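Local structure of hyperpolarization-activated (Ih) channel (Strongylocentrotus purpuratus, 2PTM) at residues 97-100 and 101-105. The protein is probably a voltage-gated potassium channel subunit, represented here by its C-terminal C-linker and cyclic nucleotide-binding domain with cAMP bound. Numbering follows the deposited sequence.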
ATOM      1  N   GLU A  97     -16.824 -12.463  -3.198  1.00 20.23           N
ATOM      2  CA  GLU A  97     -17.752 -11.461  -2.675  1.00 21.35           C
ATOM      3  C   GLU A  97     -19.059 -12.159  -2.378  1.00 20.45           C
ATOM      4  O   GLU A  97     -19.423 -13.105  -3.072  1.00 22.80           O
ATOM      5  CB  GLU A  97     -17.990 -10.325  -3.689  1.00 21.97           C
ATOM      6  CG  GLU A  97     -16.751  -9.443  -3.952  1.00 22.11           C
ATOM      7  CD  GLU A  97     -17.061  -8.207  -4.777  1.00 24.75           C
ATOM      8  OE1 GLU A  97     -18.141  -7.610  -4.589  1.00 26.44           O
ATOM      9  OE2 GLU A  97     -16.218  -7.826  -5.611  1.00 26.32           O
ATOM     10  N   VAL A  98     -19.759 -11.702  -1.349  1.00 17.45           N
ATOM     11  CA  VAL A  98     -21.081 -12.234  -1.044  1.00 17.39           C
ATOM     12  C   VAL A  98     -22.041 -11.066  -1.002  1.00 19.93           C
ATOM     13  O   VAL A  98     -21.705 -10.012  -0.446  1.00 19.95           O
ATOM     14  CB  VAL A  98     -21.104 -12.966   0.328  1.00 18.27           C
ATOM     15  CG1 VAL A  98     -22.539 -13.162   0.803  1.00 19.95           C
ATOM     16  CG2 VAL A  98     -20.382 -14.306   0.241  1.00 19.25           C
ATOM     17  N   PHE A  99     -23.221 -11.248  -1.604  1.00 18.67           N
ATOM     18  CA  PHE A  99     -24.304 -10.274  -1.538  1.00 18.48           C
ATOM     19  C   PHE A  99     -25.595 -10.946  -1.039  1.00 19.01           C
ATOM     20  O   PHE A  99     -25.730 -12.176  -1.072  1.00 20.83           O
ATOM     21  CB  PHE A  99     -24.547  -9.605  -2.909  1.00 18.11           C
ATOM     22  CG  PHE A  99     -23.467  -8.627  -3.323  1.00 21.79           C
ATOM     23  CD1 PHE A  99     -23.610  -7.259  -3.078  1.00 22.52           C
ATOM     24  CD2 PHE A  99     -22.326  -9.070  -3.976  1.00 23.20           C
ATOM     25  CE1 PHE A  99     -22.632  -6.355  -3.450  1.00 22.54           C
ATOM     26  CE2 PHE A  99     -21.330  -8.172  -4.363  1.00 23.44           C
ATOM     27  CZ  PHE A  99     -21.486  -6.804  -4.099  1.00 23.69           C
ATOM     28  N   GLN A 100     -26.533 -10.120  -0.585  1.00 18.69           N
ATOM     29  CA  GLN A 100     -27.764 -10.574   0.053  1.00 18.54           C
ATOM     30  C   GLN A 100     -28.983 -10.267  -0.804  1.00 22.06           C
ATOM     31  O   GLN A 100     -28.921  -9.419  -1.687  1.00 22.39           O
ATOM     32  CB  GLN A 100     -27.904  -9.903   1.425  1.00 19.66           C
ATOM     33  CG  GLN A 100     -26.934 -10.487   2.462  1.00 21.40           C
ATOM     34  CD  GLN A 100     -26.813  -9.647   3.706  1.00 23.56           C
ATOM     35  OE1 GLN A 100     -26.312  -8.527   3.656  1.00 23.03           O
ATOM     36  NE2 GLN A 100     -27.254 -10.194   4.846  1.00 23.25           N
ATOM     37  N   PRO A 101     -30.103 -10.963  -0.546  1.00 23.75           N
ATOM     38  CA  PRO A 101     -31.338 -10.739  -1.302  1.00 22.89           C
ATOM     39  C   PRO A 101     -31.698  -9.255  -1.385  1.00 25.54           C
ATOM     40  O   PRO A 101     -31.609  -8.547  -0.374  1.00 23.28           O
ATOM     41  CB  PRO A 101     -32.382 -11.495  -0.479  1.00 23.03           C
ATOM     42  CG  PRO A 101     -31.630 -12.588   0.146  1.00 22.96           C
ATOM     43  CD  PRO A 101     -30.249 -12.056   0.432  1.00 22.57           C
ATOM     44  N   ALA A 102     -32.067  -8.811  -2.588  1.00 21.71           N
ATOM     45  CA  ALA A 102     -32.445  -7.427  -2.879  1.00 22.47           C
ATOM     46  C   ALA A 102     -31.271  -6.427  -2.983  1.00 23.43           C
ATOM     47  O   ALA A 102     -31.484  -5.258  -3.302  1.00 25.70           O
ATOM     48  CB  ALA A 102     -33.540  -6.927  -1.904  1.00 25.68           C
ATOM     49  N   ASP A 103     -30.041  -6.873  -2.728  1.00 21.98           N
ATOM     50  CA  ASP A 103     -28.874  -6.010  -2.939  1.00 20.78           C
ATOM     51  C   ASP A 103     -28.716  -5.664  -4.417  1.00 22.86           C
ATOM     52  O   ASP A 103     -28.808  -6.539  -5.278  1.00 23.65           O
ATOM     53  CB  ASP A 103     -27.580  -6.695  -2.494  1.00 19.88           C
ATOM     54  CG  ASP A 103     -27.354  -6.632  -1.001  1.00 24.76           C
ATOM     55  OD1 ASP A 103     -28.146  -5.968  -0.291  1.00 30.01           O
ATOM     56  OD2 ASP A 103     -26.367  -7.253  -0.543  1.00 22.99           O
ATOM     57  N   TYR A 104     -28.450  -4.396  -4.707  1.00 22.95           N
ATOM     58  CA  TYR A 104     -28.030  -4.009  -6.051  1.00 23.05           C
ATOM     59  C   TYR A 104     -26.515  -4.126  -6.181  1.00 23.91           C
ATOM     60  O   TYR A 104     -25.774  -3.322  -5.630  1.00 24.28           O
ATOM     61  CB  TYR A 104     -28.483  -2.585  -6.383  1.00 25.34           C
ATOM     62  CG  TYR A 104     -29.949  -2.488  -6.723  1.00 27.53           C
ATOM     63  CD1 TYR A 104     -30.393  -2.627  -8.032  1.00 31.23           C
ATOM     64  CD2 TYR A 104     -30.889  -2.261  -5.734  1.00 32.95           C
ATOM     65  CE1 TYR A 104     -31.736  -2.542  -8.339  1.00 35.78           C
ATOM     66  CE2 TYR A 104     -32.225  -2.172  -6.029  1.00 36.96           C
ATOM     67  CZ  TYR A 104     -32.647  -2.314  -7.325  1.00 39.89           C
ATOM     68  OH  TYR A 104     -33.990  -2.228  -7.588  1.00 42.73           O
ATOM     69  N   VAL A 105     -26.057  -5.147  -6.895  1.00 20.30           N
ATOM     70  CA  VAL A 105     -24.631  -5.314  -7.147  1.00 19.46           C
ATOM     71  C   VAL A 105     -24.159  -4.234  -8.111  1.00 20.81           C
ATOM     72  O   VAL A 105     -23.052  -3.712  -7.984  1.00 23.91           O
ATOM     73  CB  VAL A 105     -24.334  -6.681  -7.761  1.00 19.84           C
ATOM     74  CG1 VAL A 105     -22.815  -6.898  -7.898  1.00 20.37           C
ATOM     75  CG2 VAL A 105     -24.980  -7.781  -6.922  1.00 22.30           C
TER
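Gln100 and Asp103 close a type II beta turn that carries the chain from strand 95-99 to strand 104-106, and so from one sheet to the other of the beta-roll in the cyclic nucleotide-binding domain. The turn is held twice. Asp103 N donates to Gln100 O at 3.0 Å, while Gln100 N returns a nearly straight bond to Asp103 OD2. That N-H, its nitrogen 2.9 Å from OD2, arrives from above the carboxylate, 57° out of its plane. The Asp103 side chain folds back over the turn because CG lies beside its own backbone N, anti to the carbonyl carbon (chi1 -80°). Its other oxygen, OD1, forms a salt bridge with Lys33 on helix 28-42, joining the turn to the C-linker. Replacing the carboxylate with the methyl of an alanine would probably leave Gln100 N without its acceptor and Lys33 without this counter-charge, with only the backbone bond of the pair to close the turn.

Beneath the turn the packing is tight and apolar. Val105 spreads both methyls against the Phe99 ring, CG1 lying 4.0 Å from CZ, and Cys159 of strand 156-159 touches both residues. On the outer side, Pro101 and Ala102 form the exposed corner, Ala102 taking the positive phi of the third turn position. Gln100, by contrast, is buried: its extended side chain leads from the turn toward helix 28-42, where NE2 bonds to Lys33 O and also to Tyr162 OH, whereas OE1 finds no partner in the model. Ser59 of a second subunit packs on Phe99 and Asp103. At the edge of the Phe99 ring, Asp103 OD2 sits 3.7 Å from CD1. Over one face, Val105 CG2 makes a CH-pi contact almost on the ring normal, 4.1 Å from the centroid.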